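Local coordinates for protein Pre-mRNA splicing factor PRP8 (Cyanidioschyzon merolae, PDB 6NQI) that forms the RNase H-like domain of a central spliceosomal protein, which as a whole probably contacts the U5, U6 and U2 snRNAs and the intron during pre-mRNA splicing, at residues R8-I13 with I30-T35; V14-A19 with L84-S89; S141-W146 with I154-F159. One frame throughout, in Å; residues are numbered along the deposited sequence.

Contact 1. Residues R8-I13 with I30-T35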
loop_
_atom_site.group_PDB
_atom_site.type_symbol
_atom_site.label_atom_id
_atom_site.label_comp_id
_atom_site.label_asym_id
_atom_site.label_seq_id
_atom_site.Cartn_x
_atom_site.Cartn_y
_atom_site.Cartn_z
ATOM N N ARG A 8 -11.961 -10.914 -3.836
ATOM C CA ARG A 8 -12.023 -12.347 -4.134
ATOM C C ARG A 8 -10.973 -13.150 -3.381
ATOM O O ARG A 8 -11.295 -14.065 -2.613
ATOM C CB ARG A 8 -11.832 -12.590 -5.632
ATOM C CG ARG A 8 -13.065 -12.727 -6.491
ATOM C CD ARG A 8 -14.157 -11.742 -6.182
ATOM N NE ARG A 8 -15.292 -11.979 -7.067
ATOM C CZ ARG A 8 -16.218 -12.903 -6.855
ATOM N NH1 ARG A 8 -16.141 -13.689 -5.788
ATOM N NH2 ARG A 8 -17.219 -13.046 -7.715
ATOM N N GLN A 9 -9.712 -12.871 -3.655
ATOM C CA GLN A 9 -8.586 -13.612 -3.122
ATOM C C GLN A 9 -7.659 -12.694 -2.336
ATOM O O GLN A 9 -7.862 -11.486 -2.247
ATOM C CB GLN A 9 -7.838 -14.299 -4.258
ATOM C CG GLN A 9 -7.595 -13.376 -5.433
ATOM C CD GLN A 9 -7.649 -14.118 -6.752
ATOM O OE1 GLN A 9 -7.747 -15.346 -6.775
ATOM N NE2 GLN A 9 -7.592 -13.379 -7.858
ATOM N N ARG A 10 -6.625 -13.300 -1.763
ATOM C CA ARG A 10 -5.553 -12.581 -1.083
ATOM C C ARG A 10 -4.583 -12.091 -2.160
ATOM O O ARG A 10 -3.772 -12.863 -2.669
ATOM C CB ARG A 10 -4.859 -13.485 -0.060
ATOM C CG ARG A 10 -3.878 -12.774 0.926
ATOM C CD ARG A 10 -3.116 -13.755 1.849
ATOM N NE ARG A 10 -3.919 -14.232 2.971
ATOM C CZ ARG A 10 -3.884 -13.738 4.215
ATOM N NH1 ARG A 10 -3.053 -12.741 4.516
ATOM N NH2 ARG A 10 -4.692 -14.246 5.164
ATOM N N LEU A 11 -4.721 -10.821 -2.562
ATOM C CA LEU A 11 -3.841 -10.116 -3.495
ATOM C C LEU A 11 -2.924 -9.119 -2.762
ATOM O O LEU A 11 -3.222 -8.664 -1.652
ATOM C CB LEU A 11 -4.653 -9.351 -4.547
ATOM C CG LEU A 11 -5.427 -10.044 -5.659
ATOM C CD1 LEU A 11 -6.017 -9.049 -6.671
ATOM C CD2 LEU A 11 -4.443 -10.959 -6.355
ATOM N N TRP A 12 -1.787 -8.781 -3.388
ATOM C CA TRP A 12 -0.888 -7.731 -2.892
ATOM C C TRP A 12 -0.796 -6.633 -3.939
ATOM O O TRP A 12 -0.236 -6.851 -5.017
ATOM C CB TRP A 12 0.512 -8.261 -2.569
ATOM C CG TRP A 12 0.611 -8.939 -1.234
ATOM C CD1 TRP A 12 -0.409 -9.189 -0.383
ATOM C CD2 TRP A 12 1.792 -9.454 -0.604
ATOM N NE1 TRP A 12 0.049 -9.815 0.747
ATOM C CE2 TRP A 12 1.395 -10.000 0.634
ATOM C CE3 TRP A 12 3.154 -9.479 -0.954
ATOM C CZ2 TRP A 12 2.290 -10.580 1.521
ATOM C CZ3 TRP A 12 4.064 -10.060 -0.062
ATOM C CH2 TRP A 12 3.622 -10.607 1.155
ATOM N N ILE A 13 -1.327 -5.457 -3.620
ATOM C CA ILE A 13 -1.174 -4.284 -4.467
ATOM C C ILE A 13 0.090 -3.531 -4.018
ATOM O O ILE A 13 0.184 -3.070 -2.868
ATOM C CB ILE A 13 -2.410 -3.376 -4.388
ATOM C CG1 ILE A 13 -3.735 -4.159 -4.419
ATOM C CG2 ILE A 13 -2.402 -2.442 -5.572
ATOM C CD1 ILE A 13 -4.103 -4.855 -5.739
ATOM N N ILE A 30 2.232 -1.661 0.370
ATOM C CA ILE A 30 1.639 -2.944 -0.035
ATOM C C ILE A 30 0.287 -3.107 0.658
ATOM O O ILE A 30 0.230 -3.302 1.879
ATOM C CB ILE A 30 2.537 -4.143 0.295
ATOM C CG1 ILE A 30 3.881 -4.036 -0.425
ATOM C CG2 ILE A 30 1.789 -5.475 -0.044
ATOM C CD1 ILE A 30 4.778 -5.171 -0.096
ATOM N N TRP A 31 -0.789 -3.090 -0.126
ATOM C CA TRP A 31 -2.150 -3.304 0.361
ATOM C C TRP A 31 -2.518 -4.765 0.131
ATOM O O TRP A 31 -2.441 -5.260 -0.999
ATOM C CB TRP A 31 -3.129 -2.359 -0.345
ATOM C CG TRP A 31 -4.594 -2.651 -0.118
ATOM C CD1 TRP A 31 -5.168 -3.176 1.002
ATOM C CD2 TRP A 31 -5.671 -2.422 -1.047
ATOM N NE1 TRP A 31 -6.536 -3.308 0.826
ATOM C CE2 TRP A 31 -6.866 -2.846 -0.422
ATOM C CE3 TRP A 31 -5.742 -1.898 -2.342
ATOM C CZ2 TRP A 31 -8.107 -2.759 -1.047
ATOM C CZ3 TRP A 31 -6.986 -1.815 -2.961
ATOM C CH2 TRP A 31 -8.143 -2.241 -2.311
ATOM N N GLU A 32 -2.863 -5.464 1.202
ATOM C CA GLU A 32 -3.369 -6.825 1.121
ATOM C C GLU A 32 -4.895 -6.765 1.047
ATOM O O GLU A 32 -5.561 -6.523 2.064
ATOM C CB GLU A 32 -2.903 -7.612 2.336
ATOM C CG GLU A 32 -3.223 -9.064 2.247
ATOM C CD GLU A 32 -2.465 -9.875 3.257
ATOM O OE1 GLU A 32 -2.882 -9.919 4.436
ATOM O OE2 GLU A 32 -1.420 -10.432 2.877
ATOM N N THR A 33 -5.444 -7.034 -0.143
ATOM C CA THR A 33 -6.853 -6.734 -0.424
ATOM C C THR A 33 -7.806 -7.544 0.446
ATOM O O THR A 33 -8.790 -7.002 0.959
ATOM C CB THR A 33 -7.180 -6.971 -1.898
ATOM O OG1 THR A 33 -6.911 -8.345 -2.235
ATOM C CG2 THR A 33 -6.381 -6.033 -2.809
ATOM N N SER A 34 -7.570 -8.853 0.581
ATOM C CA SER A 34 -8.533 -9.704 1.275
ATOM C C SER A 34 -8.678 -9.325 2.743
ATOM O O SER A 34 -9.770 -9.443 3.318
ATOM C CB SER A 34 -8.120 -11.168 1.167
ATOM O OG SER A 34 -6.981 -11.434 1.958
ATOM N N THR A 35 -7.588 -8.904 3.378
ATOM C CA THR A 35 -7.591 -8.658 4.816
ATOM C C THR A 35 -7.556 -7.190 5.207
ATOM O O THR A 35 -7.944 -6.853 6.325
ATOM C CB THR A 35 -6.388 -9.341 5.470
ATOM O OG1 THR A 35 -5.188 -8.893 4.818
ATOM C CG2 THR A 35 -6.493 -10.814 5.333
#
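Glu32 sets CG anti to its backbone N (chi1 -172°) and runs on extended, while Trp12 holds CG anti to its carbonyl carbon (chi1 -81°); the two side chains lie side by side, pointing the same way, and carboxylate meets indole. Trp12 NE1 gives its N-H to Glu32 OE2 over 2.7 Å in a nearly straight bond (176°), with the oxygen in the plane of the ring and approached on its anti side. The second oxygen, Glu32 OE1, serves Arg10, whose NH1 forms a salt bridge of 2.8 Å to it, the guanidinium turned almost perpendicular to the carboxylate. Thr35 OG1 donates to the anti lone pair of that same oxygen, and Arg37 NE adds another salt bridge; two positive groups so close probably keep this buried acid ionised. The backbone beneath belongs to the first beta hairpin of the RNase H-like fold, strands 11-21 and 24-32. Trp12 and Glu32 form a non-hydrogen-bonded antiparallel pair, whereas Ile13 and Trp31 form a hydrogen-bonded one through Ile13 N to Trp31 O and Trp31 N to Ile13 O, both 2.9 Å. Thr33 N extends the pairing to Leu11 O (3.1 Å), and Thr33 OG1, bonded to Leu6 O, also takes a weak bond from Leu11 N. On the face carrying Trp12, Ile30 CG2 sits over the five-membered ring, 4.2 Å from its centroid, and Met69 of helix 54-71 touches both residues. On the other face Ile13 CG1 packs 3.7 Å from Trp31 CE3 and also touches Thr33 CG2.

Contact 2. Residues V14-A19 with L84-S89. With BME (beta-mercaptoethanol), chain C.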
loop_
_atom_site.group_PDB
_atom_site.type_symbol
_atom_site.label_atom_id
_atom_site.label_comp_id
_atom_site.label_asym_id
_atom_site.label_seq_id
_atom_site.Cartn_x
_atom_site.Cartn_y
_atom_site.Cartn_z
ATOM N N VAL A 14 1.076 -3.424 -4.905
ATOM C CA VAL A 14 2.344 -2.802 -4.564
ATOM C C VAL A 14 2.483 -1.494 -5.327
ATOM O O VAL A 14 2.331 -1.464 -6.559
ATOM C CB VAL A 14 3.520 -3.741 -4.849
ATOM C CG1 VAL A 14 4.795 -3.185 -4.137
ATOM C CG2 VAL A 14 3.155 -5.190 -4.458
ATOM N N ASP A 15 2.722 -0.410 -4.589
ATOM C CA ASP A 15 2.822 0.938 -5.148
ATOM C C ASP A 15 4.095 1.572 -4.600
ATOM O O ASP A 15 4.209 1.807 -3.390
ATOM C CB ASP A 15 1.574 1.761 -4.795
ATOM C CG ASP A 15 1.464 3.064 -5.581
ATOM O OD1 ASP A 15 2.469 3.550 -6.133
ATOM O OD2 ASP A 15 0.341 3.616 -5.668
ATOM N N ASP A 16 5.057 1.838 -5.479
ATOM C CA ASP A 16 6.309 2.446 -5.055
ATOM C C ASP A 16 6.491 3.847 -5.619
ATOM O O ASP A 16 7.561 4.428 -5.467
ATOM C CB ASP A 16 7.492 1.536 -5.420
ATOM C CG ASP A 16 7.757 1.472 -6.914
ATOM O OD1 ASP A 16 6.871 1.865 -7.711
ATOM O OD2 ASP A 16 8.854 0.990 -7.287
ATOM N N ARG A 17 5.446 4.424 -6.201
ATOM C CA ARG A 17 5.520 5.728 -6.845
ATOM C C ARG A 17 5.931 6.866 -5.900
ATOM O O ARG A 17 6.168 7.988 -6.372
ATOM C CB ARG A 17 4.176 6.031 -7.493
ATOM C CG ARG A 17 3.929 5.188 -8.696
ATOM C CD ARG A 17 2.568 5.435 -9.278
ATOM N NE ARG A 17 1.505 4.811 -8.496
ATOM C CZ ARG A 17 0.239 4.766 -8.909
ATOM N NH1 ARG A 17 -0.073 5.308 -10.085
ATOM N NH2 ARG A 17 -0.701 4.172 -8.171
ATOM N N THR A 18 6.003 6.612 -4.595
ATOM C CA THR A 18 6.533 7.545 -3.609
ATOM C C THR A 18 7.776 6.970 -2.937
ATOM O O THR A 18 8.021 7.173 -1.742
ATOM C CB THR A 18 5.478 7.888 -2.557
ATOM O OG1 THR A 18 5.069 6.693 -1.875
ATOM C CG2 THR A 18 4.291 8.587 -3.186
ATOM N N ALA A 19 8.616 6.285 -3.700
ATOM C CA ALA A 19 9.826 5.780 -3.077
ATOM C C ALA A 19 10.887 6.876 -3.000
ATOM O O ALA A 19 11.673 6.911 -2.045
ATOM C CB ALA A 19 10.335 4.557 -3.839
ATOM N N LEU A 84 1.479 -4.853 -9.443
ATOM C CA LEU A 84 2.420 -3.745 -9.358
ATOM C C LEU A 84 1.828 -2.502 -9.993
ATOM O O LEU A 84 1.219 -2.564 -11.067
ATOM C CB LEU A 84 3.741 -4.073 -10.053
ATOM C CG LEU A 84 4.447 -5.339 -9.595
ATOM C CD1 LEU A 84 5.671 -5.622 -10.447
ATOM C CD2 LEU A 84 4.821 -5.187 -8.129
ATOM N N ALA A 85 1.993 -1.374 -9.306
ATOM C CA ALA A 85 1.499 -0.122 -9.855
ATOM C C ALA A 85 2.351 0.336 -11.029
ATOM O O ALA A 85 1.830 0.944 -11.967
ATOM C CB ALA A 85 1.443 0.948 -8.767
ATOM N N GLN A 86 3.661 0.072 -10.995
ATOM C CA GLN A 86 4.567 0.480 -12.067
ATOM C C GLN A 86 5.156 -0.740 -12.768
ATOM O O GLN A 86 5.746 -1.618 -12.127
ATOM C CB GLN A 86 5.676 1.392 -11.536
ATOM C CG GLN A 86 5.229 2.846 -11.427
ATOM C CD GLN A 86 6.325 3.790 -10.933
ATOM O OE1 GLN A 86 7.179 3.404 -10.133
ATOM N NE2 GLN A 86 6.293 5.037 -11.409
ATOM N N THR A 87 5.036 -0.765 -14.096
ATOM C CA THR A 87 5.419 -1.955 -14.839
ATOM C C THR A 87 6.928 -2.128 -14.880
ATOM O O THR A 87 7.410 -3.235 -15.155
ATOM C CB THR A 87 4.825 -1.892 -16.252
ATOM O OG1 THR A 87 4.984 -3.158 -16.910
ATOM C CG2 THR A 87 5.492 -0.800 -17.095
ATOM N N ALA A 88 7.682 -1.067 -14.560
ATOM C CA ALA A 88 9.137 -1.117 -14.637
ATOM C C ALA A 88 9.720 -2.137 -13.679
ATOM O O ALA A 88 10.805 -2.669 -13.941
ATOM C CB ALA A 88 9.731 0.255 -14.347
ATOM N N SER A 89 9.006 -2.454 -12.602
ATOM C CA SER A 89 9.457 -3.438 -11.634
ATOM C C SER A 89 8.851 -4.805 -11.877
ATOM O O SER A 89 9.009 -5.692 -11.032
ATOM C CB SER A 89 9.108 -2.982 -10.223
ATOM O OG SER A 89 9.516 -1.650 -10.026
HETATM C C1 BME C . 5.549 -1.196 -7.122
HETATM C C2 BME C . 6.484 -2.006 -7.998
HETATM O O1 BME C . 5.055 -0.187 -7.966
HETATM S S2 BME C . 7.555 -3.153 -7.096
#
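Val14 and Leu84 stand side by side, pointing the same way, as a parallel pair at the junction of strands 11-21 and 81-84 in the central sheet of the RNase H-like fold. Val14 CB touches Leu84 CD2 at 3.8 Å, and Val14 O accepts Ala85 N at 2.8 Å, the donor lying almost in line with the carbonyl bond. Strand 81-84 ends here, and beyond it the contact is made mainly by side chains and a bound ligand. Asp15 and Arg17 meet side-on: Arg17 NE reaches Asp15 OD1 and Arg17 NH2 reaches Asp15 OD2, each at 2.8 Å, with both oxygens close to the guanidinium plane, although NH2 approaches OD2 from well above the carboxylate plane. The backbone N of Arg17 also bonds to Asp15 OD1, closing an Asx turn, and it arrives from the opposite face of the carboxylate to NE. Ala85 CB lies over one face of the guanidinium, 3.9 Å from Arg17 NE, while the aliphatic Arg17 CG rests against the amide of Gln86. That amide is turned nearly perpendicular to the carboxylate of Asp16. Between Asp16 and the 84-89 segment sits a beta-mercaptoethanol, probably from the crystallisation liquor. Asp16 CG stands between its backbone N and carbonyl carbon (chi1 70°), near the ligand hydroxyl. Ligand O1 donates to Asp16 OD1 at 2.8 Å and receives weak bonds from the backbone N of Asp16 and Gln86; its sulfur S2 lies 3.6 Å from Leu84 CD2 and 3.5 Å from Ser89 CB.

Contact 3. Residues S141-W146 with I154-F159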
loop_
_atom_site.group_PDB
_atom_site.type_symbol
_atom_site.label_atom_id
_atom_site.label_comp_id
_atom_site.label_asym_id
_atom_site.label_seq_id
_atom_site.Cartn_x
_atom_site.Cartn_y
_atom_site.Cartn_z
ATOM N N SER A 141 -3.644 -1.815 9.893
ATOM C CA SER A 141 -4.847 -2.517 9.444
ATOM C C SER A 141 -5.683 -1.532 8.639
ATOM O O SER A 141 -6.299 -0.625 9.197
ATOM C CB SER A 141 -5.625 -3.109 10.614
ATOM O OG SER A 141 -6.590 -2.205 11.105
ATOM N N GLY A 142 -5.677 -1.689 7.320
ATOM C CA GLY A 142 -6.385 -0.761 6.459
ATOM C C GLY A 142 -7.896 -0.878 6.457
ATOM O O GLY A 142 -8.558 0.022 5.932
ATOM N N TYR A 143 -8.459 -1.926 7.060
ATOM C CA TYR A 143 -9.904 -2.084 7.154
ATOM C C TYR A 143 -10.414 -1.856 8.569
ATOM O O TYR A 143 -11.572 -2.174 8.861
ATOM C CB TYR A 143 -10.358 -3.466 6.656
ATOM C CG TYR A 143 -10.131 -3.715 5.179
ATOM C CD1 TYR A 143 -9.796 -2.672 4.336
ATOM C CD2 TYR A 143 -10.278 -4.996 4.627
ATOM C CE1 TYR A 143 -9.589 -2.888 2.998
ATOM C CE2 TYR A 143 -10.081 -5.221 3.264
ATOM C CZ TYR A 143 -9.739 -4.160 2.464
ATOM O OH TYR A 143 -9.519 -4.331 1.127
ATOM N N ALA A 144 -9.564 -1.343 9.462
ATOM C CA ALA A 144 -10.000 -0.987 10.804
ATOM C C ALA A 144 -10.722 -2.164 11.429
ATOM O O ALA A 144 -10.157 -3.251 11.569
ATOM C CB ALA A 144 -10.921 0.237 10.769
ATOM N N ASP A 145 -12.005 -1.950 11.726
ATOM C CA ASP A 145 -12.925 -2.970 12.211
ATOM C C ASP A 145 -14.103 -3.132 11.266
ATOM O O ASP A 145 -15.193 -3.501 11.700
ATOM C CB ASP A 145 -13.439 -2.605 13.600
ATOM C CG ASP A 145 -14.244 -1.305 13.595
ATOM O OD1 ASP A 145 -15.254 -1.211 14.337
ATOM O OD2 ASP A 145 -13.869 -0.383 12.830
ATOM N N TRP A 146 -13.921 -2.815 9.984
ATOM C CA TRP A 146 -15.057 -2.871 9.069
ATOM C C TRP A 146 -15.579 -4.298 8.908
ATOM O O TRP A 146 -16.797 -4.521 8.888
ATOM C CB TRP A 146 -14.684 -2.270 7.713
ATOM C CG TRP A 146 -14.184 -0.863 7.795
ATOM C CD1 TRP A 146 -14.296 -0.003 8.856
ATOM C CD2 TRP A 146 -13.539 -0.131 6.750
ATOM N NE1 TRP A 146 -13.731 1.210 8.542
ATOM C CE2 TRP A 146 -13.254 1.160 7.258
ATOM C CE3 TRP A 146 -13.160 -0.445 5.436
ATOM C CZ2 TRP A 146 -12.612 2.138 6.499
ATOM C CZ3 TRP A 146 -12.516 0.525 4.681
ATOM C CH2 TRP A 146 -12.248 1.806 5.218
ATOM N N ILE A 154 -17.431 -4.727 0.611
ATOM C CA ILE A 154 -17.770 -3.365 1.024
ATOM C C ILE A 154 -16.571 -2.673 1.658
ATOM O O ILE A 154 -16.320 -1.492 1.404
ATOM C CB ILE A 154 -18.984 -3.358 1.968
ATOM C CG1 ILE A 154 -20.257 -3.674 1.191
ATOM C CG2 ILE A 154 -19.150 -1.986 2.588
ATOM C CD1 ILE A 154 -20.530 -2.675 0.089
ATOM N N ALA A 155 -15.835 -3.383 2.520
ATOM C CA ALA A 155 -14.638 -2.811 3.132
ATOM C C ALA A 155 -13.596 -2.475 2.076
ATOM O O ALA A 155 -12.987 -1.392 2.098
ATOM C CB ALA A 155 -14.057 -3.796 4.143
ATOM N N SER A 156 -13.401 -3.386 1.129
ATOM C CA SER A 156 -12.483 -3.148 0.025
ATOM C C SER A 156 -12.882 -1.901 -0.752
ATOM O O SER A 156 -12.054 -1.018 -1.012
ATOM C CB SER A 156 -12.489 -4.385 -0.885
ATOM O OG SER A 156 -11.849 -4.153 -2.122
ATOM N N ALA A 157 -14.163 -1.819 -1.132
ATOM C CA ALA A 157 -14.654 -0.685 -1.906
ATOM C C ALA A 157 -14.532 0.619 -1.123
ATOM O O ALA A 157 -14.251 1.675 -1.699
ATOM C CB ALA A 157 -16.100 -0.941 -2.331
ATOM N N ARG A 158 -14.761 0.565 0.189
ATOM C CA ARG A 158 -14.655 1.752 1.026
ATOM C C ARG A 158 -13.228 2.267 1.038
ATOM O O ARG A 158 -12.977 3.468 0.878
ATOM C CB ARG A 158 -15.097 1.417 2.444
ATOM C CG ARG A 158 -15.209 2.615 3.328
ATOM C CD ARG A 158 -15.711 2.205 4.693
ATOM N NE ARG A 158 -17.074 1.694 4.673
ATOM C CZ ARG A 158 -17.691 1.217 5.746
ATOM N NH1 ARG A 158 -17.064 1.186 6.911
ATOM N NH2 ARG A 158 -18.935 0.769 5.652
ATOM N N PHE A 159 -12.282 1.354 1.250
ATOM C CA PHE A 159 -10.869 1.697 1.187
ATOM C C PHE A 159 -10.537 2.331 -0.159
ATOM O O PHE A 159 -9.861 3.360 -0.216
ATOM C CB PHE A 159 -10.060 0.427 1.438
ATOM C CG PHE A 159 -8.594 0.624 1.544
ATOM C CD1 PHE A 159 -8.015 0.896 2.776
ATOM C CD2 PHE A 159 -7.777 0.481 0.440
ATOM C CE1 PHE A 159 -6.660 1.050 2.897
ATOM C CE2 PHE A 159 -6.407 0.638 0.559
ATOM C CZ PHE A 159 -5.857 0.922 1.788
#
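Arg158 lies across one face of the Trp146 indole, with CB, CG, CD and NH1 all touching it. Arg158 CB starts at the far end of the six-membered ring, 3.5 Å from Trp146 CZ3, and CG moves on to Trp146 CH2 at 3.6 Å. Arg158 CD then settles over the six-membered ring, 3.4 Å from its centroid and almost on the normal, a CH-pi contact. A bend at chi3 (-66°) turns NE off the extended line of the chain, and NE is bound by a salt bridge to Glu208. Arg158 CZ comes to lie above the five-membered ring, 4.5 Å from its centroid, in a cation-pi interaction in which the guanidinium plane is tilted 58° from the ring. At the tip, Arg158 NH1 approaches Trp146 CG and CD1, both at 3.6 Å, while NH2 is taken by Glu201; with two acids holding it, the guanidinium probably stays charged though buried. The contact folds the loop that follows strand 137-141 back against helix 152-168: a type I turn over Ser141-Ala144 and a type II' turn over Tyr143-Trp146 present Tyr143 and Trp146 to the same face of that helix, both meeting Ala155 and Phe159. Tyr143 O and Gly142 O lie over the indole face opposite Arg158, and Ala155 O meets the ring edge. Ala155 CB sits over a face of Tyr143, 4.1 Å from the ring centroid. The edge of Tyr143 is directed at the face of Phe159, centroids 5.8 Å apart and planes at 73°, in an offset edge-to-face pair. The Phe159 ring in turn offers its own edge to Gly142 O, with CD1 3.3 Å from that oxygen.

All three contacts are largely buried, though contact 2 reaches toward the surface at Gln86. Contacts 1 and 2 share strand 11-21 and abut where Ile30 CG1 meets Val14 CG1: the strand pairs antiparallel with 24-32 in the first and parallel with 81-84 in the second. Both pair backbone bonds with arginine-carboxylate bridges, crossing between the segments in contact 1 but within segment 14-19 in contact 2. Contact 3, by contrast, joins a loop to a helix through aromatic rings and a cation-pi pair. It adjoins contact 1, where Tyr143 OH probably bonds to Thr33 O and the Phe159 ring packs on Trp31; contact 2 lies on the other side of the chain's centre, about 22 Å away between centres.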